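Long-range contacts in SLT domain-containing protein (Bdellovibrio bacteriovorus HD100, PDB 6TAB), which probably cleaves peptidoglycan as a lysozyme of altered substrate specificity, helping the periplasmic predator leave its prey cell: residues V108-R113 with G212-K217; G168-S173 with R227-L232; N178-G183 with I201-R206. All coordinates share one frame; numbering follows the deposited sequence.

Interaction 2 is the buried one of the three and lies nearest the middle of the chain, about 7 Å from its centre. Interaction 3 is at the surface, and interaction 1 is partly buried. Helix 193-211 is common ground: 201-206 lies on it, 212-217 follows it, and W229 and Y228 of interaction 2 pack on its I203. Y228 also meets the tip of Y180, so interactions 2 and 3 share a boundary. A215 touches the backbone of L232, joining interactions 1 and 2. The chemistry differs: a carboxylate binding backbone N-H groups in interaction 1, aromatic side chains reaching a backbone in interaction 2, and a stacked tyrosine in interaction 3.

Interaction 1: V108-R113 with G212-K217; sequences VIPADR and GRIAGK
The D112 carboxylate lies against the backbone of I214 and A215 and overlaps the CB of R213. Each oxygen takes one backbone N-H with its syn lone pair. I214 N bonds to D112 OD1 at 2.9 Å and is almost straight, 175° at the hydrogen. A215 N bonds to D112 OD2, also at 2.9 Å. Two bonds from successive amides fix the rotation of the group. CG of D112 sits between its own backbone N and carbonyl carbon (chi1 53°), which places the carboxylate against these amides. R213 crosses D112 at about a right angle. Its NH2 is 4.0 Å from D112 OD2, but the oxygen lies well out of the guanidinium plane, so this is a meeting of charges and not a salt bridge. A water links the two, donating to OD2 and accepting from NH2. The R213 chain bends at chi3, and R213 NE bonds to A215 O at 2.8 Å, in the guanidinium plane. The contact joins the loop entering helix 113-116 to the loop between helix 193-211 and strand 217-218. The second loop belongs to the lysozyme-like SLT family region. P110 to R113 form a type I beta turn. D112 holds the N-cap position, but its carboxylate makes no capping bond and is used across the contact instead. G212 leaves helix 193-211 with positive phi, and G212 O accepts from A111 N at 2.9 Å. P110 CB lies 4.0 Å from I214 CG1. F116, Y131 and W132 also pack on I214.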
loop_
_atom_site.group_PDB
_atom_site.type_symbol
_atom_site.label_atom_id
_atom_site.label_comp_id
_atom_site.label_asym_id
_atom_site.label_seq_id
_atom_site.Cartn_x
_atom_site.Cartn_y
_atom_site.Cartn_z
ATOM N N VAL A 108 -9.204 2.536 11.842
ATOM C CA VAL A 108 -8.042 2.855 12.722
ATOM C C VAL A 108 -7.867 4.379 12.841
ATOM O O VAL A 108 -7.962 5.099 11.840
ATOM C CB VAL A 108 -6.735 2.235 12.151
ATOM C CG1 VAL A 108 -5.510 2.558 12.990
ATOM C CG2 VAL A 108 -6.883 0.750 11.979
ATOM N N ILE A 109 -7.540 4.874 14.029
ATOM C CA ILE A 109 -7.047 6.211 14.184
ATOM C C ILE A 109 -5.540 6.048 14.543
ATOM O O ILE A 109 -5.156 5.621 15.674
ATOM C CB ILE A 109 -7.762 7.049 15.294
ATOM C CG1 ILE A 109 -9.239 7.195 14.935
ATOM C CG2 ILE A 109 -7.107 8.418 15.540
ATOM C CD1 ILE A 109 -10.093 7.847 15.983
ATOM N N PRO A 110 -4.589 6.209 13.580
ATOM C CA PRO A 110 -3.213 5.720 13.735
ATOM C C PRO A 110 -2.352 6.525 14.736
ATOM O O PRO A 110 -2.451 7.777 14.773
ATOM C CB PRO A 110 -2.583 5.783 12.342
ATOM C CG PRO A 110 -3.558 6.386 11.472
ATOM C CD PRO A 110 -4.818 6.701 12.204
ATOM N N ALA A 111 -1.490 5.827 15.505
ATOM C CA ALA A 111 -0.639 6.473 16.518
ATOM C C ALA A 111 0.405 7.411 15.911
ATOM O O ALA A 111 0.884 8.302 16.644
ATOM C CB ALA A 111 0.043 5.463 17.391
ATOM N N ASP A 112 0.773 7.202 14.643
ATOM C CA ASP A 112 1.743 8.060 13.918
ATOM C C ASP A 112 1.044 9.055 12.975
ATOM O O ASP A 112 1.688 9.557 12.025
ATOM C CB ASP A 112 2.783 7.181 13.236
ATOM C CG ASP A 112 2.220 6.084 12.336
ATOM O OD1 ASP A 112 0.949 5.894 12.289
ATOM O OD2 ASP A 112 3.068 5.381 11.683
ATOM N N ARG A 113 -0.227 9.407 13.207
ATOM C CA ARG A 113 -0.892 10.468 12.434
ATOM C C ARG A 113 -0.139 11.807 12.539
ATOM O O ARG A 113 -0.116 12.560 11.541
ATOM C CB ARG A 113 -2.359 10.587 12.846
ATOM C CG ARG A 113 -2.609 10.968 14.302
ATOM C CD ARG A 113 -4.052 10.676 14.720
ATOM N NE ARG A 113 -4.388 11.033 16.101
ATOM C CZ ARG A 113 -4.196 10.277 17.201
ATOM N NH1 ARG A 113 -3.716 9.040 17.129
ATOM N NH2 ARG A 113 -4.564 10.799 18.372
ATOM N N GLY A 212 -2.130 -0.598 15.120
ATOM C CA GLY A 212 -2.643 0.729 15.450
ATOM C C GLY A 212 -1.818 1.891 14.904
ATOM O O GLY A 212 -1.887 3.004 15.476
ATOM N N ARG A 213 -1.056 1.671 13.817
ATOM C CA ARG A 213 -0.166 2.699 13.248
ATOM C C ARG A 213 0.159 2.324 11.802
ATOM O O ARG A 213 0.043 1.148 11.399
ATOM C CB ARG A 213 1.072 2.899 14.124
ATOM C CG ARG A 213 1.928 1.667 14.296
ATOM C CD ARG A 213 3.034 1.813 15.367
ATOM N NE ARG A 213 3.998 2.810 14.953
ATOM C CZ ARG A 213 4.422 3.867 15.636
ATOM N NH1 ARG A 213 4.109 4.017 16.910
ATOM N NH2 ARG A 213 5.197 4.758 15.026
ATOM N N ILE A 214 0.550 3.358 11.034
ATOM C CA ILE A 214 0.852 3.200 9.597
ATOM C C ILE A 214 2.202 2.521 9.340
ATOM O O ILE A 214 2.304 1.654 8.435
ATOM C CB ILE A 214 0.753 4.558 8.883
ATOM C CG1 ILE A 214 -0.687 5.092 8.937
ATOM C CG2 ILE A 214 1.285 4.503 7.447
ATOM C CD1 ILE A 214 -0.866 6.553 8.527
ATOM N N ALA A 215 3.222 2.913 10.112
ATOM C CA ALA A 215 4.592 2.404 9.898
ATOM C C ALA A 215 5.376 2.545 11.218
ATOM O O ALA A 215 4.780 2.568 12.304
ATOM C CB ALA A 215 5.213 3.111 8.699
ATOM N N GLY A 216 6.706 2.614 11.128
ATOM C CA GLY A 216 7.623 2.835 12.269
ATOM C C GLY A 216 8.124 1.534 12.905
ATOM O O GLY A 216 7.641 0.441 12.637
ATOM N N LYS A 217 9.184 1.680 13.706
ATOM C CA LYS A 217 9.802 0.591 14.426
ATOM C C LYS A 217 9.600 0.837 15.932
ATOM O O LYS A 217 9.948 1.892 16.438
ATOM C CB LYS A 217 11.290 0.490 14.078
ATOM C CG LYS A 217 12.016 -0.730 14.629
ATOM C CD LYS A 217 13.534 -0.718 14.421
ATOM C CE LYS A 217 13.987 -1.544 13.249
ATOM N NZ LYS A 217 15.395 -1.966 13.417
HETATM O O HOH W 1 5.797 5.906 12.095
#

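Interaction 2: G168-S173 with R227-L232; sequences GLLQIS and RYWSVL
W229 sends its indole toward the turn at L170. From CB the side chain leaves with CG anti to the carbonyl carbon (chi1 -71°), and from CG the indole reaches the L170 side. W229 CD1 comes within 3.6 Å of L170 O. W229 NE1 follows and donates to L170 O at 2.9 Å. L170 O lies in the indole plane, and NE1 lies in the carbonyl plane, on a lone pair. The bond is bent, 152° at the hydrogen. NE1 also meets L170 CB. Farther round the ring, W229 CZ2 is 4.3 Å from L170 CB, and CZ3 packs on I203 of helix 193-211. On one face of the indole, Y228 CD1 lies over the centre. The Y228 ring crosses I172 at about a right angle, with Y228 CE1 4.2 Å from I172 CG1. Y228 OH reaches past I172 CA to S173 N, which donates to it weakly at 3.4 Å. S176 OG is a further hydrogen-bonding partner of this hydroxyl. G168 to Q171 form a type I beta turn, and Q171 and I172 make a G1 beta bulge opposite R167. The contact thus joins the exit of strand 163-167 to the loop before helix 238-248, in the core of the SLT domain. A few apolar contacts of the rings flank the indole N-H bond to a buried carbonyl, which probably fixes how the ring is turned.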
loop_
_atom_site.group_PDB
_atom_site.type_symbol
_atom_site.label_atom_id
_atom_site.label_comp_id
_atom_site.label_asym_id
_atom_site.label_seq_id
_atom_site.Cartn_x
_atom_site.Cartn_y
_atom_site.Cartn_z
ATOM N N GLY A 168 4.615 -7.306 -9.959
ATOM C CA GLY A 168 3.513 -6.354 -10.171
ATOM C C GLY A 168 3.675 -5.018 -9.443
ATOM O O GLY A 168 4.755 -4.656 -8.946
ATOM N N LEU A 169 2.555 -4.292 -9.377
ATOM C CA LEU A 169 2.554 -2.872 -8.976
ATOM C C LEU A 169 3.197 -2.663 -7.590
ATOM O O LEU A 169 3.944 -1.677 -7.382
ATOM C CB LEU A 169 1.132 -2.298 -9.011
ATOM C CG LEU A 169 0.490 -2.136 -10.386
ATOM C CD1 LEU A 169 -0.905 -1.557 -10.214
ATOM C CD2 LEU A 169 1.355 -1.284 -11.320
ATOM N N LEU A 170 2.831 -3.517 -6.606
ATOM C CA LEU A 170 3.298 -3.391 -5.197
ATOM C C LEU A 170 4.384 -4.433 -4.838
ATOM O O LEU A 170 4.764 -4.562 -3.673
ATOM C CB LEU A 170 2.079 -3.500 -4.259
ATOM C CG LEU A 170 1.117 -2.309 -4.280
ATOM C CD1 LEU A 170 -0.188 -2.653 -3.582
ATOM C CD2 LEU A 170 1.761 -1.073 -3.669
ATOM N N GLN A 171 4.904 -5.158 -5.839
ATOM C CA GLN A 171 6.030 -6.088 -5.626
ATOM C C GLN A 171 5.670 -7.099 -4.501
ATOM O O GLN A 171 6.400 -7.287 -3.518
ATOM C CB GLN A 171 7.349 -5.332 -5.432
ATOM C CG GLN A 171 7.807 -4.652 -6.745
ATOM C CD GLN A 171 8.279 -5.663 -7.773
ATOM O OE1 GLN A 171 9.402 -6.179 -7.685
ATOM N NE2 GLN A 171 7.433 -5.975 -8.749
ATOM N N ILE A 172 4.544 -7.786 -4.718
ATOM C CA ILE A 172 4.020 -8.851 -3.846
ATOM C C ILE A 172 4.481 -10.186 -4.425
ATOM O O ILE A 172 4.668 -10.320 -5.638
ATOM C CB ILE A 172 2.483 -8.745 -3.720
ATOM C CG1 ILE A 172 2.108 -7.407 -3.031
ATOM C CG2 ILE A 172 1.864 -9.960 -3.009
ATOM C CD1 ILE A 172 0.637 -7.025 -3.128
ATOM N N SER A 173 4.664 -11.188 -3.566
ATOM C CA SER A 173 5.031 -12.543 -3.984
ATOM C C SER A 173 3.903 -13.548 -3.691
ATOM O O SER A 173 3.047 -13.309 -2.823
ATOM C CB SER A 173 6.367 -12.983 -3.371
ATOM O OG SER A 173 6.458 -12.671 -1.996
ATOM N N ARG A 227 5.730 -3.698 8.100
ATOM C CA ARG A 227 5.925 -5.179 8.246
ATOM C C ARG A 227 6.230 -5.829 6.876
ATOM O O ARG A 227 7.018 -6.794 6.811
ATOM C CB ARG A 227 4.664 -5.828 8.848
ATOM C CG ARG A 227 4.354 -5.464 10.299
ATOM C CD ARG A 227 4.048 -6.654 11.135
ATOM N NE ARG A 227 3.626 -6.311 12.478
ATOM C CZ ARG A 227 3.610 -7.222 13.449
ATOM N NH1 ARG A 227 4.243 -8.397 13.291
ATOM N NH2 ARG A 227 3.000 -6.930 14.587
ATOM N N TYR A 228 5.622 -5.332 5.786
ATOM C CA TYR A 228 5.715 -5.984 4.448
ATOM C C TYR A 228 6.642 -5.202 3.493
ATOM O O TYR A 228 7.396 -5.837 2.748
ATOM C CB TYR A 228 4.318 -6.142 3.811
ATOM C CG TYR A 228 4.294 -7.142 2.669
ATOM C CD1 TYR A 228 4.558 -6.755 1.353
ATOM C CD2 TYR A 228 4.044 -8.494 2.904
ATOM C CE1 TYR A 228 4.617 -7.682 0.319
ATOM C CE2 TYR A 228 4.087 -9.424 1.882
ATOM C CZ TYR A 228 4.398 -9.029 0.589
ATOM O OH TYR A 228 4.465 -9.952 -0.434
ATOM N N TRP A 229 6.551 -3.859 3.471
ATOM C CA TRP A 229 7.194 -3.031 2.394
ATOM C C TRP A 229 8.390 -2.220 2.919
ATOM O O TRP A 229 8.264 -1.376 3.819
ATOM C CB TRP A 229 6.174 -2.096 1.731
ATOM C CG TRP A 229 5.152 -2.752 0.861
ATOM C CD1 TRP A 229 5.342 -3.195 -0.417
ATOM C CD2 TRP A 229 3.766 -3.018 1.175
ATOM N NE1 TRP A 229 4.190 -3.742 -0.917
ATOM C CE2 TRP A 229 3.194 -3.618 0.022
ATOM C CE3 TRP A 229 2.949 -2.816 2.312
ATOM C CZ2 TRP A 229 1.831 -3.949 -0.034
ATOM C CZ3 TRP A 229 1.613 -3.132 2.246
ATOM C CH2 TRP A 229 1.068 -3.715 1.102
ATOM N N SER A 230 9.543 -2.402 2.263
ATOM C CA SER A 230 10.765 -1.666 2.592
ATOM C C SER A 230 10.615 -0.145 2.381
ATOM O O SER A 230 11.214 0.647 3.119
ATOM C CB SER A 230 11.922 -2.222 1.786
ATOM O OG SER A 230 11.777 -1.912 0.390
ATOM N N VAL A 231 9.786 0.274 1.408
ATOM C CA VAL A 231 9.614 1.722 1.081
ATOM C C VAL A 231 8.927 2.468 2.232
ATOM O O VAL A 231 9.030 3.699 2.297
ATOM C CB VAL A 231 8.896 1.972 -0.264
ATOM C CG1 VAL A 231 9.721 1.415 -1.428
ATOM C CG2 VAL A 231 7.436 1.506 -0.279
ATOM N N LEU A 232 8.255 1.745 3.149
ATOM C CA LEU A 232 7.595 2.346 4.334
ATOM C C LEU A 232 8.504 2.323 5.577
ATOM O O LEU A 232 8.075 2.834 6.631
ATOM C CB LEU A 232 6.245 1.656 4.618
ATOM C CG LEU A 232 5.142 1.884 3.588
ATOM C CD1 LEU A 232 3.881 1.128 3.965
ATOM C CD2 LEU A 232 4.829 3.366 3.379
#

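Interaction 3: N178-G183 with I201-R206; sequences NAYGCG and IRILDR
A Schellman motif at G181 ends helix 174-178, and Y180 from this turn lays its ring between I203 and R206 of helix 193-211. I203 CG1 stands over the centre of one ring face, a CH-pi contact 3.6 Å from the centroid of the Y180 ring and 5° off the normal. The guanidinium of R206 lies flat on the opposite face. The two planes are 24° apart, consistent with a cation-pi interaction. The R206 chain bends at chi3 (-74°), which carries NE toward the ring, and R206 CZ lies 3.5 Å from Y180 CE2. A179 O lies at the guanidinium edge, near its plane. The two segments belong to the lysozyme-like SLT domain, where the loop after helix 174-178 returns over helix 193-211. A disulfide from C182 to C199 joins this loop to the same helix. W207, one residue beyond the segment, bonds to the Y180 hydroxyl through its indole NE1. R202 extends from CG to NE beside the turn, and R202 CD packs 3.8 Å from C182 SG. G181 O sits over the centre of the R202 guanidinium, 3.3 Å from R202 CZ. A water bridges R202 NH1 and Y180 O, lying in the guanidinium plane.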
loop_
_atom_site.group_PDB
_atom_site.type_symbol
_atom_site.label_atom_id
_atom_site.label_comp_id
_atom_site.label_asym_id
_atom_site.label_seq_id
_atom_site.Cartn_x
_atom_site.Cartn_y
_atom_site.Cartn_z
ATOM N N ASN A 178 -0.579 -15.049 -0.688
ATOM C CA ASN A 178 -1.710 -15.971 -0.547
ATOM C C ASN A 178 -1.990 -16.291 0.944
ATOM O O ASN A 178 -3.147 -16.587 1.283
ATOM C CB ASN A 178 -1.528 -17.223 -1.416
ATOM C CG ASN A 178 -1.989 -17.047 -2.856
ATOM O OD1 ASN A 178 -2.643 -16.038 -3.183
ATOM N ND2 ASN A 178 -1.671 -18.033 -3.700
ATOM N N ALA A 179 -1.019 -16.103 1.845
ATOM C CA ALA A 179 -1.253 -16.225 3.316
ATOM C C ALA A 179 -2.208 -15.132 3.856
ATOM O O ALA A 179 -2.689 -15.227 4.996
ATOM C CB ALA A 179 0.064 -16.190 4.038
ATOM N N TYR A 180 -2.442 -14.058 3.082
ATOM C CA TYR A 180 -3.416 -12.991 3.448
ATOM C C TYR A 180 -4.809 -13.225 2.825
ATOM O O TYR A 180 -5.712 -12.392 2.967
ATOM C CB TYR A 180 -2.922 -11.607 3.009
ATOM C CG TYR A 180 -1.688 -11.115 3.729
ATOM C CD1 TYR A 180 -0.427 -11.466 3.290
ATOM C CD2 TYR A 180 -1.774 -10.287 4.846
ATOM C CE1 TYR A 180 0.716 -11.036 3.943
ATOM C CE2 TYR A 180 -0.633 -9.861 5.518
ATOM C CZ TYR A 180 0.628 -10.236 5.068
ATOM O OH TYR A 180 1.794 -9.849 5.676
ATOM N N GLY A 181 -4.982 -14.299 2.043
ATOM C CA GLY A 181 -6.267 -14.619 1.429
ATOM C C GLY A 181 -6.460 -13.994 0.054
ATOM O O GLY A 181 -7.578 -13.876 -0.409
ATOM N N CYS A 182 -5.364 -13.595 -0.595
ATOM C CA CYS A 182 -5.373 -12.894 -1.877
ATOM C C CYS A 182 -5.892 -13.797 -3.008
ATOM O O CYS A 182 -6.410 -13.254 -4.008
ATOM C CB CYS A 182 -3.998 -12.263 -2.166
ATOM S SG CYS A 182 -3.588 -10.956 -0.957
ATOM N N GLY A 183 -5.782 -15.135 -2.870
ATOM C CA GLY A 183 -6.317 -16.071 -3.844
ATOM C C GLY A 183 -5.745 -15.911 -5.261
ATOM O O GLY A 183 -6.481 -16.032 -6.234
ATOM N N ILE A 201 -4.379 -3.930 -0.259
ATOM C CA ILE A 201 -5.407 -3.535 0.720
ATOM C C ILE A 201 -5.523 -4.593 1.844
ATOM O O ILE A 201 -5.591 -4.227 3.037
ATOM C CB ILE A 201 -6.772 -3.226 0.049
ATOM C CG1 ILE A 201 -6.673 -2.005 -0.879
ATOM C CG2 ILE A 201 -7.825 -3.032 1.101
ATOM C CD1 ILE A 201 -7.812 -1.863 -1.869
ATOM N N ARG A 202 -5.568 -5.886 1.493
ATOM C CA ARG A 202 -5.644 -6.956 2.514
ATOM C C ARG A 202 -4.440 -6.885 3.472
ATOM O O ARG A 202 -4.610 -7.129 4.698
ATOM C CB ARG A 202 -5.721 -8.355 1.880
ATOM C CG ARG A 202 -7.006 -8.663 1.117
ATOM C CD ARG A 202 -6.973 -10.075 0.522
ATOM N NE ARG A 202 -8.192 -10.473 -0.159
ATOM C CZ ARG A 202 -9.227 -11.121 0.385
ATOM N NH1 ARG A 202 -9.271 -11.352 1.694
ATOM N NH2 ARG A 202 -10.219 -11.534 -0.397
ATOM N N ILE A 203 -3.224 -6.642 2.985
ATOM C CA ILE A 203 -2.015 -6.617 3.814
ATOM C C ILE A 203 -2.073 -5.438 4.801
ATOM O O ILE A 203 -1.861 -5.606 6.028
ATOM C CB ILE A 203 -0.745 -6.589 2.933
ATOM C CG1 ILE A 203 -0.613 -7.867 2.087
ATOM C CG2 ILE A 203 0.499 -6.340 3.774
ATOM C CD1 ILE A 203 0.447 -7.778 0.972
ATOM N N LEU A 204 -2.459 -4.236 4.307
ATOM C CA LEU A 204 -2.641 -3.055 5.173
ATOM C C LEU A 204 -3.775 -3.295 6.195
ATOM O O LEU A 204 -3.667 -2.896 7.376
ATOM C CB LEU A 204 -2.908 -1.800 4.337
ATOM C CG LEU A 204 -1.741 -1.308 3.474
ATOM C CD1 LEU A 204 -2.202 -0.247 2.483
ATOM C CD2 LEU A 204 -0.602 -0.728 4.338
ATOM N N ASP A 205 -4.889 -3.885 5.739
ATOM C CA ASP A 205 -6.045 -4.130 6.619
ATOM C C ASP A 205 -5.641 -5.006 7.834
ATOM O O ASP A 205 -6.151 -4.802 8.961
ATOM C CB ASP A 205 -7.222 -4.765 5.864
ATOM C CG ASP A 205 -8.512 -4.870 6.655
ATOM O OD1 ASP A 205 -9.201 -3.818 6.779
ATOM O OD2 ASP A 205 -8.847 -5.995 7.119
ATOM N N ARG A 206 -4.765 -5.957 7.642
ATOM C CA ARG A 206 -4.307 -6.783 8.736
ATOM C C ARG A 206 -3.374 -6.007 9.662
ATOM O O ARG A 206 -3.649 -5.919 10.841
ATOM C CB ARG A 206 -3.558 -8.027 8.234
ATOM C CG ARG A 206 -3.159 -8.933 9.419
ATOM C CD ARG A 206 -2.076 -9.931 9.204
ATOM N NE ARG A 206 -2.504 -11.034 8.416
ATOM C CZ ARG A 206 -1.717 -12.061 8.005
ATOM N NH1 ARG A 206 -0.393 -12.167 8.273
ATOM N NH2 ARG A 206 -2.271 -12.965 7.253
HETATM O O HOH W 2 -7.898 -10.596 4.118
#